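Local coordinates for 2-dehydropantoate 2-reductase (Bacillus subtilis, PDB 3EGO), which probably catalyses the NADPH-dependent reduction of ketopantoate to pantoate, a step in pantothenate (vitamin B5) biosynthesis, at residues Gly11-Gly14 / Leu15-Tyr19; Val29-Arg33 / Gln34-Ala38; Arg46-Gly50 / Gly51-Arg55; Gln160-His163 / Ser164-Ile168. All coordinates share one frame; numbering follows the deposited sequence.

How the contacts relate
From the N terminus the contacts come in series: each is a single unbroken run of chain that ends before the next begins, and none nests in or crosses another. Contact 1 opens helix 12-22 of the beta-alpha-beta unit that starts the nucleotide-binding domain. Contact 2 turns from strand 26-30 into helix 34-43, contact 3 closes the hairpin of strands 45-49 and 52-61, and contact 4 is the turn leading into strand 168-170. The helix of contact 1 touches the other three: Ala18 meets Val29, Leu16 and Tyr19 meet Leu47, and Cys17 meets Phe166. Contacts 3 and 4 meet where Lys49 approaches Asp165 and His163. Contact 2 stays about 10 Å (nearest atoms) from contact 3.

Contact 1 of 4, residues Gly11-Gly14 / Leu15-Tyr19; sequences GSVG and LLCAY
Val13 and Cys17 touch one turn apart at the start of helix 12-22, the first helix of a Rossmann-type fold. Gly11 and Gly14 belong to a GxGxxG sequence, and residues Gly9 to Gly14 probably bind NADP(+), by analogy with related reductases. CG1 of Val13 is trans to its backbone nitrogen (chi1 178°) and reaches along the helix until it stands 4.0 Å from SG of Cys17, an apolar contact between two short branches. Cys17 meets it because its sulfur lies beside its own backbone N, turned back toward the start of the helix. Leu15 takes the same first torsion as Cys17, but its CG comes within 3.3 Å of Gly11 O, the oxygen that its amide nitrogen already holds at 3.0 Å, nearly along the C=O axis. Leu16 swings its CG the other way, beside the carbonyl carbon, and touches the preceding turn through CB, 3.4 Å from Ser12 O; its branches continue to His124 and Ala126 of strand 116-128, the latter a probable NADP(+) residue. Ser12 itself turns away from the following turn and hydrogen-bonds through OG to the backbone N of Arg128. Four successive i to i+4 bonds fix this first stretch of helix, with Gly11 in the N-cap position and its carbonyl as the first acceptor. The last pairs Ala18 N with Gly14 O at 2.9 Å, and CB of Ala18 rests 3.3 Å from that same oxygen.

Contact 2 of 4, residues Val29-Arg33 / Gln34-Ala38; sequences VVTRR and QEQAA
Arg33 O is gripped by two sound donors as helix 34-43 begins. Ala37 N lies in the carbonyl plane at 3.1 Å with a nearly straight bond (171°), whereas the hydroxyl OG1 of Thr31 donates from above that plane, also at 3.1 Å. Gln36 N adds a weak third bond. Thr31 holds OG1 between its backbone N and carbonyl carbon (chi1 61°), which places it against CB of Ala37 at 3.2 Å and sends CG2 to the amide end of Gln36. Beyond its backbone, Arg33 bends at chi3 and brings NH1 2.8 Å from Glu35 OE2. The oxygen lies in the guanidinium plane, the nitrogen stands above the carboxylate plane, and the two flat groups are almost perpendicular (85°). The other terminal nitrogen of Arg33, NH2, shares a water with Gln36 OE1, 2.9 Å from each, and CB of Gln36 lies over one guanidinium face. Gln36 NE2 bonds Gly10 O and Asp131 O, and Asp131 also pairs with Arg33 NH2. This turn follows the second strand of the Rossmann unit, where NADP-dependent relatives commonly receive the 2'-phosphate of the adenosine ribose. Glu35 and Asp131 probably offset much of the charge of Arg33, which has Arg128 close by, while salt bridges and a water fix the rotation of its guanidinium.

Contact 3 of 4, residues Arg46-Gly50 / Gly51-Arg55; sequences RLYKG and GEEFR
Arg46 runs alongside Arg55, the two chains keeping in step. Its CB lies 3.8 Å from Phe54 O; a bend at chi2 (-64°) then lays CD 3.7 Å from Arg55 CB and NE 3.4 Å from Arg55 CG. At the tip CZ nears Arg55 NE, and NH1 lies over one face of the Arg55 guanidinium, 3.2 Å from Arg55 NH1. The guanidinium groups stack with planes 26° apart, two like charges in contact; Glu53, whose OE1 is 5.1 Å from Arg46 NH2, probably eases the repulsion. The two arginines pair at the end away from the turn of a beta hairpin with a two-residue loop: strands 45-49 and 52-61 join through a type I' turn, Gly50 and Gly51 at its corners, both with positive phi. Paired backbone bonds link Leu47 with Phe54 and Lys49 with Glu52. On the face of Arg46, Tyr48 sends CE1 to 3.1 Å from Glu53 OE2, ring and carboxylate planes 45° apart. On the other face, toward helix 12-22, Leu47 CD2 meets Phe54 CD2 at 4.0 Å. Lys49 passes CE by the Phe54 ring, and Lys49 NZ hydrogen-bonds Tyr20 OH.

Contact 4 of 4, residues Gln160-His163 / Ser164-Ile168; sequences QHNH and SDFPI
His163 and Asp165 lock the turn 163-166 with a hydrogen bond that uses an imidazole nitrogen. Asp165 N donates to ND1 of His163 at 2.9 Å and 164°, and the amide sits in the ring plane. A chi1 of -165° swings the His163 ring away from its own N and turns it forward, its ND1 edge meeting that N-H. With ND1 accepting, a neutral ring would probably carry its proton on NE2. The second bond is the one expected of a type I beta turn: Phe166 N to His163 O, 2.9 Å, with the donor well above the carbonyl plane. The ring also approaches the carboxylate closely: the two run abreast with planes 35° apart, and His163 CE1 comes 3.4 Å from Asp165 OD2, which makes a long, weak ion pair with Lys49 NZ as well. Among van der Waals contacts, CB of His163 touches CB of Phe166 at 4.2 Å. Asn162 packs crosswise on the far limb of the turn, its CB 3.5 Å from Phe166 O and its CG 3.9 Å from Ile168 CD1. Aromatic contacts carry the turn onto the domain: the His163 ring meets Tyr20 edge-to-face, while Phe166 has nearly parallel rings close by in Tyr20 and His124. In the fold, the turn lies beside helix 12-22, with Phe166 on Cys17 and Leu21, and enters strand 168-170, which runs parallel to strand 142-146; Pro167 shares a backbone hydrogen bond with Ile142.

Contact 1 of 4, residues Gly11-Gly14 / Leu15-Tyr19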
loop_
_atom_site.group_PDB
_atom_site.type_symbol
_atom_site.label_atom_id
_atom_site.label_comp_id
_atom_site.label_asym_id
_atom_site.label_seq_id
_atom_site.Cartn_x
_atom_site.Cartn_y
_atom_site.Cartn_z
ATOM N N GLY A 11 19.033 -15.170 -15.196
ATOM C CA GLY A 11 18.957 -13.880 -14.494
ATOM C C GLY A 11 20.343 -13.551 -13.945
ATOM O O GLY A 11 21.323 -14.218 -14.284
ATOM N N SER A 12 20.421 -12.489 -13.137
ATOM C CA SER A 12 21.658 -12.023 -12.499
ATOM C C SER A 12 22.449 -13.127 -11.830
ATOM O O SER A 12 23.641 -13.293 -12.064
ATOM C CB SER A 12 21.268 -11.048 -11.392
ATOM O OG SER A 12 20.705 -9.922 -12.044
ATOM N N VAL A 13 21.782 -13.849 -10.949
ATOM C CA VAL A 13 22.500 -14.926 -10.196
ATOM C C VAL A 13 22.948 -16.045 -11.104
ATOM O O VAL A 13 24.041 -16.543 -10.955
ATOM C CB VAL A 13 21.620 -15.505 -9.053
ATOM C CG1 VAL A 13 22.361 -16.656 -8.306
ATOM C CG2 VAL A 13 21.275 -14.392 -8.066
ATOM N N GLY A 14 22.085 -16.488 -12.024
ATOM C CA GLY A 14 22.494 -17.518 -12.974
ATOM C C GLY A 14 23.734 -17.171 -13.768
ATOM O O GLY A 14 24.654 -17.976 -13.890
ATOM N N LEU A 15 23.770 -15.972 -14.327
ATOM C CA LEU A 15 24.925 -15.581 -15.130
ATOM C C LEU A 15 26.177 -15.492 -14.278
ATOM O O LEU A 15 27.265 -15.800 -14.733
ATOM C CB LEU A 15 24.654 -14.231 -15.808
ATOM C CG LEU A 15 23.471 -14.272 -16.818
ATOM C CD1 LEU A 15 23.195 -12.828 -17.327
ATOM C CD2 LEU A 15 23.745 -15.228 -17.956
ATOM N N LEU A 16 26.028 -14.966 -13.059
ATOM C CA LEU A 16 27.163 -14.835 -12.122
ATOM C C LEU A 16 27.730 -16.223 -11.802
ATOM O O LEU A 16 28.951 -16.448 -11.890
ATOM C CB LEU A 16 26.658 -14.187 -10.813
ATOM C CG LEU A 16 27.746 -13.943 -9.746
ATOM C CD1 LEU A 16 28.521 -12.739 -10.060
ATOM C CD2 LEU A 16 27.051 -13.804 -8.414
ATOM N N CYS A 17 26.845 -17.181 -11.471
ATOM C CA CYS A 17 27.318 -18.526 -11.163
ATOM C C CYS A 17 27.942 -19.173 -12.403
ATOM O O CYS A 17 28.934 -19.875 -12.321
ATOM C CB CYS A 17 26.142 -19.414 -10.707
ATOM S SG CYS A 17 25.485 -18.967 -9.078
ATOM N N ALA A 18 27.331 -18.952 -13.566
ATOM C CA ALA A 18 27.848 -19.581 -14.792
ATOM C C ALA A 18 29.253 -19.062 -15.073
ATOM O O ALA A 18 30.126 -19.842 -15.377
ATOM C CB ALA A 18 26.907 -19.266 -15.966
ATOM N N TYR A 19 29.486 -17.752 -14.946
ATOM C CA TYR A 19 30.814 -17.241 -15.187
ATOM C C TYR A 19 31.871 -17.914 -14.273
ATOM O O TYR A 19 32.920 -18.461 -14.700
ATOM C CB TYR A 19 30.879 -15.702 -15.032
ATOM C CG TYR A 19 32.340 -15.297 -15.186
ATOM C CD1 TYR A 19 32.923 -15.215 -16.454
ATOM C CD2 TYR A 19 33.159 -15.114 -14.069
ATOM C CE1 TYR A 19 34.264 -14.914 -16.594
ATOM C CE2 TYR A 19 34.468 -14.826 -14.194
ATOM C CZ TYR A 19 35.026 -14.748 -15.469
ATOM O OH TYR A 19 36.362 -14.459 -15.587
#

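Contact 2 of 4, residues Val29-Arg33 / Gln34-Ala38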
loop_
_atom_site.group_PDB
_atom_site.type_symbol
_atom_site.label_atom_id
_atom_site.label_comp_id
_atom_site.label_asym_id
_atom_site.label_seq_id
_atom_site.Cartn_x
_atom_site.Cartn_y
_atom_site.Cartn_z
ATOM N N VAL A 29 24.011 -22.846 -19.340
ATOM C CA VAL A 29 22.899 -22.072 -18.805
ATOM C C VAL A 29 21.628 -22.520 -19.490
ATOM O O VAL A 29 21.562 -22.517 -20.726
ATOM C CB VAL A 29 23.147 -20.587 -19.059
ATOM C CG1 VAL A 29 21.969 -19.704 -18.558
ATOM C CG2 VAL A 29 24.431 -20.207 -18.335
ATOM N N VAL A 30 20.654 -22.953 -18.695
ATOM C CA VAL A 30 19.360 -23.380 -19.213
ATOM C C VAL A 30 18.424 -22.194 -19.009
ATOM O O VAL A 30 18.074 -21.841 -17.874
ATOM C CB VAL A 30 18.841 -24.639 -18.466
ATOM C CG1 VAL A 30 17.420 -25.019 -18.931
ATOM C CG2 VAL A 30 19.824 -25.793 -18.595
ATOM N N THR A 31 18.097 -21.534 -20.119
ATOM C CA THR A 31 17.315 -20.292 -20.126
ATOM C C THR A 31 15.946 -20.616 -20.721
ATOM O O THR A 31 15.835 -21.466 -21.580
ATOM C CB THR A 31 17.968 -19.206 -21.044
ATOM O OG1 THR A 31 18.030 -19.670 -22.399
ATOM C CG2 THR A 31 19.382 -18.870 -20.624
ATOM N N ARG A 32 14.898 -19.925 -20.297
ATOM C CA ARG A 32 13.590 -20.179 -20.895
ATOM C C ARG A 32 13.467 -19.594 -22.316
ATOM O O ARG A 32 12.716 -20.133 -23.142
ATOM C CB ARG A 32 12.454 -19.676 -19.993
ATOM C CG ARG A 32 12.128 -18.179 -20.140
ATOM C CD ARG A 32 10.701 -17.894 -19.706
ATOM N NE ARG A 32 9.703 -18.403 -20.655
ATOM C CZ ARG A 32 8.526 -18.925 -20.299
ATOM N NH1 ARG A 32 8.205 -19.032 -19.015
ATOM N NH2 ARG A 32 7.673 -19.351 -21.219
ATOM N N ARG A 33 14.214 -18.522 -22.611
ATOM C CA ARG A 33 14.186 -17.907 -23.972
ATOM C C ARG A 33 15.328 -18.336 -24.914
ATOM O O ARG A 33 16.516 -18.138 -24.627
ATOM C CB ARG A 33 14.138 -16.386 -23.882
ATOM C CG ARG A 33 13.085 -15.875 -22.920
ATOM C CD ARG A 33 13.313 -14.413 -22.577
ATOM N NE ARG A 33 14.385 -14.173 -21.602
ATOM C CZ ARG A 33 15.508 -13.496 -21.860
ATOM N NH1 ARG A 33 15.745 -12.989 -23.065
ATOM N NH2 ARG A 33 16.400 -13.321 -20.908
ATOM N N GLN A 34 14.962 -18.937 -26.051
ATOM C CA GLN A 34 15.973 -19.399 -27.025
ATOM C C GLN A 34 16.929 -18.277 -27.450
ATOM O O GLN A 34 18.102 -18.503 -27.786
ATOM C CB GLN A 34 15.250 -20.027 -28.242
ATOM C CG GLN A 34 16.082 -21.011 -29.054
ATOM C CD GLN A 34 15.280 -22.271 -29.405
ATOM O OE1 GLN A 34 14.950 -22.510 -30.569
ATOM N NE2 GLN A 34 14.948 -23.074 -28.381
ATOM N N GLU A 35 16.439 -17.048 -27.444
ATOM C CA GLU A 35 17.274 -15.918 -27.872
ATOM C C GLU A 35 18.408 -15.673 -26.892
ATOM O O GLU A 35 19.519 -15.265 -27.278
ATOM C CB GLU A 35 16.433 -14.659 -27.955
ATOM C CG GLU A 35 15.358 -14.654 -26.911
ATOM C CD GLU A 35 14.851 -13.263 -26.619
ATOM O OE1 GLU A 35 15.015 -12.371 -27.506
ATOM O OE2 GLU A 35 14.303 -13.074 -25.505
ATOM N N GLN A 36 18.131 -15.871 -25.605
ATOM C CA GLN A 36 19.250 -15.764 -24.676
ATOM C C GLN A 36 20.180 -16.944 -24.833
ATOM O O GLN A 36 21.369 -16.777 -24.875
ATOM C CB GLN A 36 18.762 -15.722 -23.249
ATOM C CG GLN A 36 19.965 -15.664 -22.269
ATOM C CD GLN A 36 19.488 -15.469 -20.838
ATOM O OE1 GLN A 36 18.399 -15.892 -20.470
ATOM N NE2 GLN A 36 20.301 -14.809 -20.035
ATOM N N ALA A 37 19.631 -18.160 -24.877
ATOM C CA ALA A 37 20.450 -19.343 -25.052
ATOM C C ALA A 37 21.334 -19.218 -26.283
ATOM O O ALA A 37 22.516 -19.565 -26.246
ATOM C CB ALA A 37 19.575 -20.618 -25.088
ATOM N N ALA A 38 20.773 -18.687 -27.374
ATOM C CA ALA A 38 21.533 -18.517 -28.608
ATOM C C ALA A 38 22.623 -17.496 -28.414
ATOM O O ALA A 38 23.728 -17.656 -28.909
ATOM C CB ALA A 38 20.607 -18.080 -29.784
HETATM O O HOH W 1 16.631 -14.898 -18.448
#

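Contact 3 of 4, residues Arg46-Gly50 / Gly51-Arg55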
loop_
_atom_site.group_PDB
_atom_site.type_symbol
_atom_site.label_atom_id
_atom_site.label_comp_id
_atom_site.label_asym_id
_atom_site.label_seq_id
_atom_site.Cartn_x
_atom_site.Cartn_y
_atom_site.Cartn_z
ATOM N N ARG A 46 29.755 -12.275 -20.289
ATOM C CA ARG A 46 30.674 -11.235 -19.878
ATOM C C ARG A 46 30.411 -10.930 -18.432
ATOM O O ARG A 46 29.271 -10.808 -18.024
ATOM C CB ARG A 46 30.439 -9.961 -20.679
ATOM C CG ARG A 46 30.541 -10.151 -22.180
ATOM C CD ARG A 46 31.954 -10.570 -22.604
ATOM N NE ARG A 46 32.036 -10.979 -24.009
ATOM C CZ ARG A 46 32.242 -10.142 -25.027
ATOM N NH1 ARG A 46 32.300 -10.611 -26.265
ATOM N NH2 ARG A 46 32.392 -8.836 -24.811
ATOM N N LEU A 47 31.465 -10.789 -17.656
ATOM C CA LEU A 47 31.264 -10.364 -16.286
ATOM C C LEU A 47 32.050 -9.104 -16.090
ATOM O O LEU A 47 33.236 -9.047 -16.469
ATOM C CB LEU A 47 31.746 -11.443 -15.318
ATOM C CG LEU A 47 31.623 -10.983 -13.861
ATOM C CD1 LEU A 47 30.813 -12.009 -13.044
ATOM C CD2 LEU A 47 33.005 -10.809 -13.334
ATOM N N TYR A 48 31.394 -8.099 -15.511
ATOM C CA TYR A 48 32.011 -6.810 -15.194
ATOM C C TYR A 48 32.296 -6.772 -13.696
ATOM O O TYR A 48 31.451 -7.156 -12.858
ATOM C CB TYR A 48 31.064 -5.662 -15.555
ATOM C CG TYR A 48 30.661 -5.536 -17.018
ATOM C CD1 TYR A 48 31.129 -4.487 -17.800
ATOM C CD2 TYR A 48 29.784 -6.452 -17.606
ATOM C CE1 TYR A 48 30.737 -4.368 -19.156
ATOM C CE2 TYR A 48 29.405 -6.355 -18.921
ATOM C CZ TYR A 48 29.877 -5.311 -19.700
ATOM O OH TYR A 48 29.481 -5.218 -21.017
ATOM N N LYS A 49 33.493 -6.346 -13.328
ATOM C CA LYS A 49 33.805 -6.296 -11.939
ATOM C C LYS A 49 34.738 -5.146 -11.765
ATOM O O LYS A 49 35.933 -5.260 -12.081
ATOM C CB LYS A 49 34.441 -7.575 -11.446
ATOM C CG LYS A 49 34.550 -7.633 -9.964
ATOM C CD LYS A 49 34.885 -9.034 -9.543
ATOM C CE LYS A 49 36.156 -9.546 -10.272
ATOM N NZ LYS A 49 36.179 -11.068 -10.421
ATOM N N GLY A 50 34.150 -4.060 -11.277
ATOM C CA GLY A 50 34.842 -2.824 -10.920
ATOM C C GLY A 50 35.919 -2.366 -11.879
ATOM O O GLY A 50 37.058 -2.084 -11.463
ATOM N N GLY A 51 35.580 -2.233 -13.156
ATOM C CA GLY A 51 36.601 -1.743 -14.116
ATOM C C GLY A 51 37.241 -2.822 -14.980
ATOM O O GLY A 51 37.825 -2.533 -16.038
ATOM N N GLU A 52 37.136 -4.070 -14.539
ATOM C CA GLU A 52 37.555 -5.186 -15.356
ATOM C C GLU A 52 36.357 -5.852 -16.049
ATOM O O GLU A 52 35.227 -5.872 -15.539
ATOM C CB GLU A 52 38.341 -6.198 -14.537
ATOM C CG GLU A 52 39.589 -5.607 -13.876
ATOM C CD GLU A 52 40.310 -6.598 -13.009
ATOM O OE1 GLU A 52 39.777 -6.968 -11.933
ATOM O OE2 GLU A 52 41.418 -7.011 -13.396
ATOM N N GLU A 53 36.610 -6.389 -17.224
ATOM C CA GLU A 53 35.583 -7.155 -17.932
ATOM C C GLU A 53 36.183 -8.450 -18.361
ATOM O O GLU A 53 37.212 -8.470 -19.049
ATOM C CB GLU A 53 35.100 -6.426 -19.186
ATOM C CG GLU A 53 34.277 -5.243 -18.934
ATOM C CD GLU A 53 33.755 -4.611 -20.235
ATOM O OE1 GLU A 53 33.569 -5.326 -21.264
ATOM O OE2 GLU A 53 33.516 -3.389 -20.200
ATOM N N PHE A 54 35.538 -9.539 -17.995
ATOM C CA PHE A 54 35.999 -10.860 -18.377
ATOM C C PHE A 54 35.001 -11.509 -19.320
ATOM O O PHE A 54 33.823 -11.157 -19.316
ATOM C CB PHE A 54 36.171 -11.734 -17.134
ATOM C CG PHE A 54 37.065 -11.113 -16.102
ATOM C CD1 PHE A 54 38.444 -11.290 -16.179
ATOM C CD2 PHE A 54 36.545 -10.267 -15.124
ATOM C CE1 PHE A 54 39.268 -10.679 -15.264
ATOM C CE2 PHE A 54 37.374 -9.659 -14.201
ATOM C CZ PHE A 54 38.748 -9.892 -14.271
ATOM N N ARG A 55 35.477 -12.455 -20.112
ATOM C CA ARG A 55 34.600 -13.259 -20.945
ATOM C C ARG A 55 34.817 -14.724 -20.674
ATOM O O ARG A 55 35.959 -15.200 -20.530
ATOM C CB ARG A 55 34.825 -12.975 -22.465
ATOM C CG ARG A 55 33.839 -13.773 -23.305
ATOM C CD ARG A 55 34.474 -14.344 -24.556
ATOM N NE ARG A 55 34.623 -13.361 -25.627
ATOM C CZ ARG A 55 34.187 -13.535 -26.878
ATOM N NH1 ARG A 55 34.395 -12.584 -27.768
ATOM N NH2 ARG A 55 33.558 -14.654 -27.246
HETATM O O HOH W 2 38.261 -5.510 -10.675
#

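Contact 4 of 4, residues Gln160-His163 / Ser164-Ile168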
loop_
_atom_site.group_PDB
_atom_site.type_symbol
_atom_site.label_atom_id
_atom_site.label_comp_id
_atom_site.label_asym_id
_atom_site.label_seq_id
_atom_site.Cartn_x
_atom_site.Cartn_y
_atom_site.Cartn_z
ATOM N N GLN A 160 35.664 -27.798 -4.622
ATOM C CA GLN A 160 37.022 -27.845 -4.084
ATOM C C GLN A 160 37.797 -26.563 -4.367
ATOM O O GLN A 160 38.467 -26.032 -3.483
ATOM C CB GLN A 160 37.794 -29.052 -4.665
ATOM C CG GLN A 160 39.194 -29.200 -4.047
ATOM C CD GLN A 160 40.002 -30.355 -4.609
ATOM O OE1 GLN A 160 39.586 -31.030 -5.563
ATOM N NE2 GLN A 160 41.175 -30.594 -4.011
ATOM N N HIS A 161 37.716 -26.076 -5.609
ATOM C CA HIS A 161 38.451 -24.890 -6.014
ATOM C C HIS A 161 37.558 -23.810 -6.600
ATOM O O HIS A 161 36.810 -24.065 -7.555
ATOM C CB HIS A 161 39.523 -25.279 -7.033
ATOM C CG HIS A 161 40.630 -26.089 -6.434
ATOM N ND1 HIS A 161 41.001 -27.324 -6.920
ATOM C CD2 HIS A 161 41.428 -25.845 -5.364
ATOM C CE1 HIS A 161 41.992 -27.801 -6.186
ATOM N NE2 HIS A 161 42.268 -26.926 -5.236
ATOM N N ASN A 162 37.627 -22.616 -6.023
ATOM C CA ASN A 162 36.868 -21.491 -6.587
ATOM C C ASN A 162 37.651 -20.208 -6.770
ATOM O O ASN A 162 38.659 -20.019 -6.098
ATOM C CB ASN A 162 35.612 -21.264 -5.768
ATOM C CG ASN A 162 34.571 -22.280 -6.091
ATOM O OD1 ASN A 162 34.390 -23.222 -5.356
ATOM N ND2 ASN A 162 33.930 -22.132 -7.259
ATOM N N HIS A 163 37.200 -19.328 -7.676
ATOM C CA HIS A 163 37.815 -17.987 -7.784
ATOM C C HIS A 163 37.770 -17.299 -6.431
ATOM O O HIS A 163 36.797 -17.430 -5.705
ATOM C CB HIS A 163 37.067 -17.123 -8.804
ATOM C CG HIS A 163 37.816 -15.897 -9.225
ATOM N ND1 HIS A 163 37.901 -14.775 -8.440
ATOM C CD2 HIS A 163 38.523 -15.627 -10.345
ATOM C CE1 HIS A 163 38.625 -13.856 -9.057
ATOM N NE2 HIS A 163 38.997 -14.343 -10.229
ATOM N N SER A 164 38.786 -16.499 -6.114
ATOM C CA SER A 164 38.828 -15.828 -4.832
ATOM C C SER A 164 37.570 -15.012 -4.607
ATOM O O SER A 164 37.139 -14.826 -3.470
ATOM C CB SER A 164 40.055 -14.914 -4.765
ATOM O OG SER A 164 41.227 -15.701 -4.875
ATOM N N ASP A 165 36.961 -14.522 -5.693
ATOM C CA ASP A 165 35.835 -13.596 -5.530
ATOM C C ASP A 165 34.496 -14.294 -5.566
ATOM O O ASP A 165 33.469 -13.620 -5.438
ATOM C CB ASP A 165 35.836 -12.485 -6.589
ATOM C CG ASP A 165 37.008 -11.514 -6.447
ATOM O OD1 ASP A 165 37.366 -11.131 -5.317
ATOM O OD2 ASP A 165 37.503 -11.087 -7.492
ATOM N N PHE A 166 34.534 -15.628 -5.696
ATOM C CA PHE A 166 33.379 -16.488 -5.724
ATOM C C PHE A 166 33.515 -17.548 -4.625
ATOM O O PHE A 166 33.462 -18.697 -4.911
ATOM C CB PHE A 166 33.228 -17.193 -7.104
ATOM C CG PHE A 166 31.814 -17.669 -7.407
ATOM C CD1 PHE A 166 30.742 -16.754 -7.556
ATOM C CD2 PHE A 166 31.548 -19.045 -7.535
ATOM C CE1 PHE A 166 29.410 -17.233 -7.835
ATOM C CE2 PHE A 166 30.252 -19.521 -7.821
ATOM C CZ PHE A 166 29.178 -18.609 -7.957
ATOM N N PRO A 167 33.771 -17.142 -3.370
ATOM C CA PRO A 167 33.896 -18.207 -2.357
ATOM C C PRO A 167 32.584 -18.930 -2.071
ATOM O O PRO A 167 31.483 -18.337 -2.177
ATOM C CB PRO A 167 34.365 -17.443 -1.102
ATOM C CG PRO A 167 33.823 -16.090 -1.304
ATOM C CD PRO A 167 33.998 -15.813 -2.782
ATOM N N ILE A 168 32.696 -20.188 -1.664
ATOM C CA ILE A 168 31.536 -20.984 -1.371
ATOM C C ILE A 168 31.761 -21.704 -0.040
ATOM O O ILE A 168 32.826 -22.332 0.148
ATOM C CB ILE A 168 31.268 -21.991 -2.515
ATOM C CG1 ILE A 168 30.919 -21.205 -3.796
ATOM C CG2 ILE A 168 30.084 -22.853 -2.172
ATOM C CD1 ILE A 168 30.776 -22.105 -5.082
#